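Local coordinates for acyl-CoA dehydrogenase domain protein Tcur3483 (Thermomonospora curvata, PDB 6WY9) that probably uses bound FAD to oxidise CH-CH groups of its substrates, as other members of the acyl-CoA dehydrogenase family do, at residues 117-122 / 130-135; 67-72 / 106-111. One frame throughout, in Å; residues are numbered along the deposited sequence. Where two conformers were deposited one is given.

Contact 1: 117-122 / 130-135; sequences PTLMKY and KYLPGI
Tyr-131 meets Leu-119 through its CB and not through its ring: CB lies 4.0 Å from Leu-119 CD1, and the two side chains pass at a slant. One face of the Tyr-131 ring carries the aliphatic chain of Lys-130, whose CG stands 3.7 Å above the plane over its centre; the rings of Tyr-131 and Tyr-186 meet edge-to-face.

The rest of the contact is carried by leucine and methionine. Leu-119 and Leu-132 both reach out from their helices toward each other and slide past in opposite directions, with Leu-119 CD1 and Leu-132 CD2 4.2 Å apart. The other branch of Leu-132 does separate work: CD1 comes to 3.7 Å from Met-120 CG, and the two chains run at about a right angle. With Met-120 CG anti to the carbonyl carbon (chi1 -53°), it is this CG that meets the leucine, while the chain bends beyond it at chi3. Tyr-83 touches both Met-120 and Leu-132, and Trp-79 packs on Ile-135 one turn further on. The segment axes approach to 10.5 Å at 151°. With helices 109-122 and 125-136 joined by a very short turn, this is an antiparallel helical hairpin, closed by apolar packing within the helical N-terminal domain of the acyl-CoA dehydrogenase fold.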
loop_
_atom_site.group_PDB
_atom_site.type_symbol
_atom_site.label_atom_id
_atom_site.label_comp_id
_atom_site.label_asym_id
_atom_site.label_seq_id
_atom_site.Cartn_x
_atom_site.Cartn_y
_atom_site.Cartn_z
ATOM N N PRO A 117 5.811 -15.397 -34.378
ATOM C CA PRO A 117 5.966 -16.662 -33.643
ATOM C C PRO A 117 4.665 -17.435 -33.507
ATOM O O PRO A 117 4.694 -18.665 -33.393
ATOM C CB PRO A 117 6.515 -16.219 -32.275
ATOM C CG PRO A 117 7.089 -14.840 -32.505
ATOM C CD PRO A 117 6.181 -14.232 -33.548
ATOM N N THR A 118 3.518 -16.762 -33.511
ATOM C CA THR A 118 2.284 -17.527 -33.544
ATOM C C THR A 118 2.045 -18.105 -34.938
ATOM O O THR A 118 1.551 -19.237 -35.065
ATOM C CB THR A 118 1.111 -16.655 -33.075
ATOM O OG1 THR A 118 1.004 -15.511 -33.923
ATOM C CG2 THR A 118 1.318 -16.176 -31.619
ATOM N N LEU A 119 2.430 -17.374 -35.994
ATOM C CA LEU A 119 2.359 -17.938 -37.343
ATOM C C LEU A 119 3.297 -19.124 -37.502
ATOM O O LEU A 119 2.962 -20.107 -38.179
ATOM C CB LEU A 119 2.694 -16.886 -38.399
ATOM C CG LEU A 119 1.617 -15.863 -38.740
ATOM C CD1 LEU A 119 2.190 -14.758 -39.636
ATOM C CD2 LEU A 119 0.441 -16.566 -39.420
ATOM N N MET A 120 4.503 -19.035 -36.940
ATOM C CA MET A 120 5.430 -20.153 -37.094
ATOM C C MET A 120 4.837 -21.428 -36.504
ATOM O O MET A 120 5.172 -22.535 -36.937
ATOM C CB MET A 120 6.789 -19.827 -36.450
ATOM C CG MET A 120 7.420 -18.512 -36.916
ATOM S SD MET A 120 8.975 -18.064 -36.078
ATOM C CE MET A 120 8.611 -18.516 -34.381
ATOM N N LYS A 121 3.936 -21.283 -35.538
ATOM C CA LYS A 121 3.335 -22.409 -34.841
ATOM C C LYS A 121 2.060 -22.903 -35.524
ATOM O O LYS A 121 1.914 -24.102 -35.786
ATOM C CB LYS A 121 3.052 -21.997 -33.398
ATOM C CG LYS A 121 2.567 -23.117 -32.496
ATOM C CD LYS A 121 2.219 -22.564 -31.103
ATOM C CE LYS A 121 1.845 -23.690 -30.145
ATOM N NZ LYS A 121 2.956 -24.653 -30.045
ATOM N N TYR A 122 1.141 -21.992 -35.840
ATOM C CA TYR A 122 -0.187 -22.348 -36.324
ATOM C C TYR A 122 -0.414 -22.022 -37.795
ATOM O O TYR A 122 -1.518 -22.243 -38.298
ATOM C CB TYR A 122 -1.253 -21.644 -35.469
ATOM C CG TYR A 122 -1.254 -22.091 -34.025
ATOM C CD1 TYR A 122 -1.634 -23.382 -33.684
ATOM C CD2 TYR A 122 -0.863 -21.230 -33.001
ATOM C CE1 TYR A 122 -1.640 -23.806 -32.374
ATOM C CE2 TYR A 122 -0.865 -21.644 -31.677
ATOM C CZ TYR A 122 -1.260 -22.938 -31.376
ATOM O OH TYR A 122 -1.268 -23.384 -30.077
ATOM N N LYS A 130 4.035 -16.347 -47.294
ATOM C CA LYS A 130 3.529 -15.039 -47.697
ATOM C C LYS A 130 3.941 -13.930 -46.732
ATOM O O LYS A 130 4.167 -12.795 -47.167
ATOM C CB LYS A 130 2.001 -15.106 -47.817
ATOM C CG LYS A 130 1.259 -13.784 -48.018
ATOM C CD LYS A 130 -0.156 -14.064 -48.596
ATOM C CE LYS A 130 -1.171 -12.925 -48.380
ATOM N NZ LYS A 130 -0.883 -11.661 -49.132
ATOM N N TYR A 131 4.029 -14.226 -45.430
ATOM C CA TYR A 131 4.133 -13.199 -44.394
ATOM C C TYR A 131 5.501 -13.138 -43.732
ATOM O O TYR A 131 6.035 -12.044 -43.542
ATOM C CB TYR A 131 3.048 -13.391 -43.310
ATOM C CG TYR A 131 1.648 -13.179 -43.851
ATOM C CD1 TYR A 131 1.179 -11.904 -44.150
ATOM C CD2 TYR A 131 0.820 -14.263 -44.122
ATOM C CE1 TYR A 131 -0.082 -11.716 -44.687
ATOM C CE2 TYR A 131 -0.449 -14.086 -44.660
ATOM C CZ TYR A 131 -0.892 -12.814 -44.938
ATOM O OH TYR A 131 -2.140 -12.656 -45.476
ATOM N N LEU A 132 6.079 -14.275 -43.350
ATOM C CA LEU A 132 7.274 -14.213 -42.514
ATOM C C LEU A 132 8.432 -13.504 -43.200
ATOM O O LEU A 132 9.093 -12.686 -42.537
ATOM C CB LEU A 132 7.688 -15.616 -42.062
ATOM C CG LEU A 132 6.706 -16.270 -41.091
ATOM C CD1 LEU A 132 7.359 -17.498 -40.486
ATOM C CD2 LEU A 132 6.294 -15.297 -40.010
ATOM N N PRO A 133 8.705 -13.714 -44.491
ATOM C CA PRO A 133 9.862 -13.022 -45.088
ATOM C C PRO A 133 9.714 -11.508 -45.056
ATOM O O PRO A 133 10.685 -10.796 -44.757
ATOM C CB PRO A 133 9.909 -13.579 -46.524
ATOM C CG PRO A 133 9.076 -14.842 -46.486
ATOM C CD PRO A 133 7.991 -14.547 -45.483
ATOM N N GLY A 134 8.515 -10.998 -45.339
ATOM C CA GLY A 134 8.299 -9.565 -45.330
ATOM C C GLY A 134 8.310 -9.001 -43.932
ATOM O O GLY A 134 8.718 -7.854 -43.722
ATOM N N ILE A 135 7.880 -9.792 -42.952
ATOM C CA ILE A 135 8.079 -9.378 -41.567
ATOM C C ILE A 135 9.571 -9.250 -41.283
ATOM O O ILE A 135 10.054 -8.213 -40.812
ATOM C CB ILE A 135 7.409 -10.369 -40.602
ATOM C CG1 ILE A 135 5.882 -10.286 -40.726
ATOM C CG2 ILE A 135 7.925 -10.116 -39.175
ATOM C CD1 ILE A 135 5.117 -11.077 -39.675
#

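Contact 2: 67-72 / 106-111; sequences KMLGSD and PFPFVT
Leu-69 drives a single methyl, CD1, against three successive residues of the 106-111 segment. Leu-69 CD1 lies 4.1 Å from Pro-106 O. The same Leu-69 CD1 comes obliquely to the Phe-107 ring, 4.2 Å from Phe-107 CD2, and grazes Pro-108 CD at 4.4 Å. In Leu-69 a chi2 of 165° sets CD1 anti to CA, at the outer end of the side chain.

One step out, Pro-108 packs on its own neighbour: its CD is 3.4 Å above one face of the Phe-107 ring, displaced toward the rim. The backbone here is tightly turned: Phe-109 N donates to Phe-107 O at 2.8 Å, closing an inverse gamma turn centred on Pro-108, right before helix 109-122 begins, which probably helps to keep the proline over the ring. Phe-97 meets the Phe-107 ring edge-to-face, and Phe-62 and Val-66 of helix 62-71 add to the packing on Pro-108. Tyr-39 and Phe-40 of helix 26-41 also touch Leu-69.

Chemically, the contact is a small apolar one, resting on van der Waals contact of one methyl. Pro-106 O is buried here with no partner anywhere in the model, facing a methyl instead of a donor, so its burial probably carries some desolvation cost.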
loop_
_atom_site.group_PDB
_atom_site.type_symbol
_atom_site.label_atom_id
_atom_site.label_comp_id
_atom_site.label_asym_id
_atom_site.label_seq_id
_atom_site.Cartn_x
_atom_site.Cartn_y
_atom_site.Cartn_z
ATOM N N LYS A 67 11.695 -0.545 -41.710
ATOM C CA LYS A 67 12.344 -0.997 -42.937
ATOM C C LYS A 67 13.858 -0.895 -42.829
ATOM O O LYS A 67 14.580 -1.771 -43.321
ATOM C CB LYS A 67 11.843 -0.200 -44.140
ATOM C CG LYS A 67 12.496 -0.619 -45.447
ATOM C CD LYS A 67 12.639 -2.134 -45.484
ATOM C CE LYS A 67 13.134 -2.664 -46.828
ATOM N NZ LYS A 67 13.775 -4.027 -46.682
ATOM N N MET A 68 14.366 0.156 -42.178
ATOM C CA MET A 68 15.808 0.239 -41.975
ATOM C C MET A 68 16.305 -0.914 -41.112
ATOM O O MET A 68 17.221 -1.648 -41.504
ATOM C CB MET A 68 16.185 1.589 -41.360
ATOM C CG MET A 68 16.471 2.651 -42.405
ATOM S SD MET A 68 17.222 4.143 -41.744
ATOM C CE MET A 68 15.819 4.891 -40.909
ATOM N N LEU A 69 15.710 -1.089 -39.926
ATOM C CA LEU A 69 16.087 -2.211 -39.065
ATOM C C LEU A 69 16.019 -3.537 -39.808
ATOM O O LEU A 69 16.893 -4.398 -39.649
ATOM C CB LEU A 69 15.168 -2.273 -37.849
ATOM C CG LEU A 69 15.213 -1.119 -36.864
ATOM C CD1 LEU A 69 13.978 -1.218 -35.975
ATOM C CD2 LEU A 69 16.515 -1.154 -36.072
ATOM N N GLY A 70 14.975 -3.718 -40.621
ATOM C CA GLY A 70 14.766 -5.000 -41.282
ATOM C C GLY A 70 15.844 -5.312 -42.298
ATOM O O GLY A 70 16.468 -6.381 -42.262
ATOM N N SER A 71 16.091 -4.385 -43.220
ATOM C CA SER A 71 17.170 -4.629 -44.168
ATOM C C SER A 71 18.532 -4.764 -43.482
ATOM O O SER A 71 19.410 -5.435 -44.029
ATOM C CB SER A 71 17.187 -3.538 -45.243
ATOM O OG SER A 71 17.065 -2.258 -44.665
ATOM N N ASP A 72 18.732 -4.199 -42.283
ATOM C CA ASP A 72 20.012 -4.389 -41.606
ATOM C C ASP A 72 20.085 -5.663 -40.769
ATOM O O ASP A 72 21.113 -5.897 -40.120
ATOM C CB ASP A 72 20.358 -3.185 -40.723
ATOM C CG ASP A 72 20.658 -1.954 -41.530
ATOM O OD1 ASP A 72 21.003 -2.097 -42.723
ATOM O OD2 ASP A 72 20.528 -0.845 -40.986
ATOM N N PRO A 106 11.283 3.296 -32.134
ATOM C CA PRO A 106 10.229 2.291 -32.019
ATOM C C PRO A 106 10.680 1.008 -32.691
ATOM O O PRO A 106 11.381 1.033 -33.704
ATOM C CB PRO A 106 9.057 2.934 -32.763
ATOM C CG PRO A 106 9.735 3.740 -33.827
ATOM C CD PRO A 106 10.991 4.296 -33.174
ATOM N N PHE A 107 10.297 -0.120 -32.099
ATOM C CA PHE A 107 10.607 -1.444 -32.608
ATOM C C PHE A 107 9.304 -2.190 -32.877
ATOM O O PHE A 107 8.354 -2.037 -32.107
ATOM C CB PHE A 107 11.453 -2.212 -31.593
ATOM C CG PHE A 107 11.981 -3.521 -32.099
ATOM C CD1 PHE A 107 11.206 -4.664 -32.036
ATOM C CD2 PHE A 107 13.278 -3.620 -32.574
ATOM C CE1 PHE A 107 11.687 -5.877 -32.477
ATOM C CE2 PHE A 107 13.770 -4.829 -33.025
ATOM C CZ PHE A 107 12.980 -5.962 -32.974
ATOM N N PRO A 108 9.202 -2.960 -33.966
ATOM C CA PRO A 108 7.913 -3.617 -34.265
ATOM C C PRO A 108 7.701 -4.871 -33.423
ATOM O O PRO A 108 7.655 -5.999 -33.940
ATOM C CB PRO A 108 8.048 -3.929 -35.756
ATOM C CG PRO A 108 9.509 -4.186 -35.932
ATOM C CD PRO A 108 10.212 -3.228 -35.013
ATOM N N PHE A 109 7.591 -4.681 -32.097
ATOM C CA PHE A 109 7.459 -5.809 -31.172
ATOM C C PHE A 109 6.292 -6.704 -31.582
ATOM O O PHE A 109 6.428 -7.915 -31.767
ATOM C CB PHE A 109 7.226 -5.314 -29.733
ATOM C CG PHE A 109 8.439 -4.726 -29.041
ATOM C CD1 PHE A 109 9.369 -5.540 -28.420
ATOM C CD2 PHE A 109 8.604 -3.350 -28.949
ATOM C CE1 PHE A 109 10.469 -4.988 -27.763
ATOM C CE2 PHE A 109 9.694 -2.797 -28.288
ATOM C CZ PHE A 109 10.623 -3.614 -27.703
ATOM N N VAL A 110 5.109 -6.100 -31.686
ATOM C CA VAL A 110 3.906 -6.883 -31.954
ATOM C C VAL A 110 4.077 -7.719 -33.216
ATOM O O VAL A 110 3.679 -8.883 -33.259
ATOM C CB VAL A 110 2.673 -5.967 -32.041
ATOM C CG1 VAL A 110 1.503 -6.712 -32.561
ATOM C CG2 VAL A 110 2.340 -5.434 -30.676
ATOM N N THR A 111 4.660 -7.146 -34.257
ATOM C CA THR A 111 4.712 -7.871 -35.518
ATOM C C THR A 111 5.781 -8.951 -35.487
ATOM O O THR A 111 5.543 -10.075 -35.941
ATOM C CB THR A 111 4.955 -6.902 -36.674
ATOM O OG1 THR A 111 3.848 -5.986 -36.752
ATOM C CG2 THR A 111 5.063 -7.675 -38.007
#

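Overall arrangement
The contacts lie at the two ends of helix 109-122: in contact 2 the residues leading into it, up to its N-cap Pro-108, meet helix 62-71, and in contact 1 its last turn packs on helix 125-136. Along the chain they follow in series, with centres 15 Å apart. They touch directly where Ile-135 CD1 of contact 1 comes to 3.8 Å from Thr-111 CG2 of contact 2. Neither reaches the flavin. The side chain of Leu-119 is about 10 Å from that of Ile-144, which binds FAD, and the side chain of Pro-108 is about 13 Å from the bound dihydroflavine-adenine dinucleotide. Both belong to the packing of the helical N-terminal domain, a shell or more away from the cofactor.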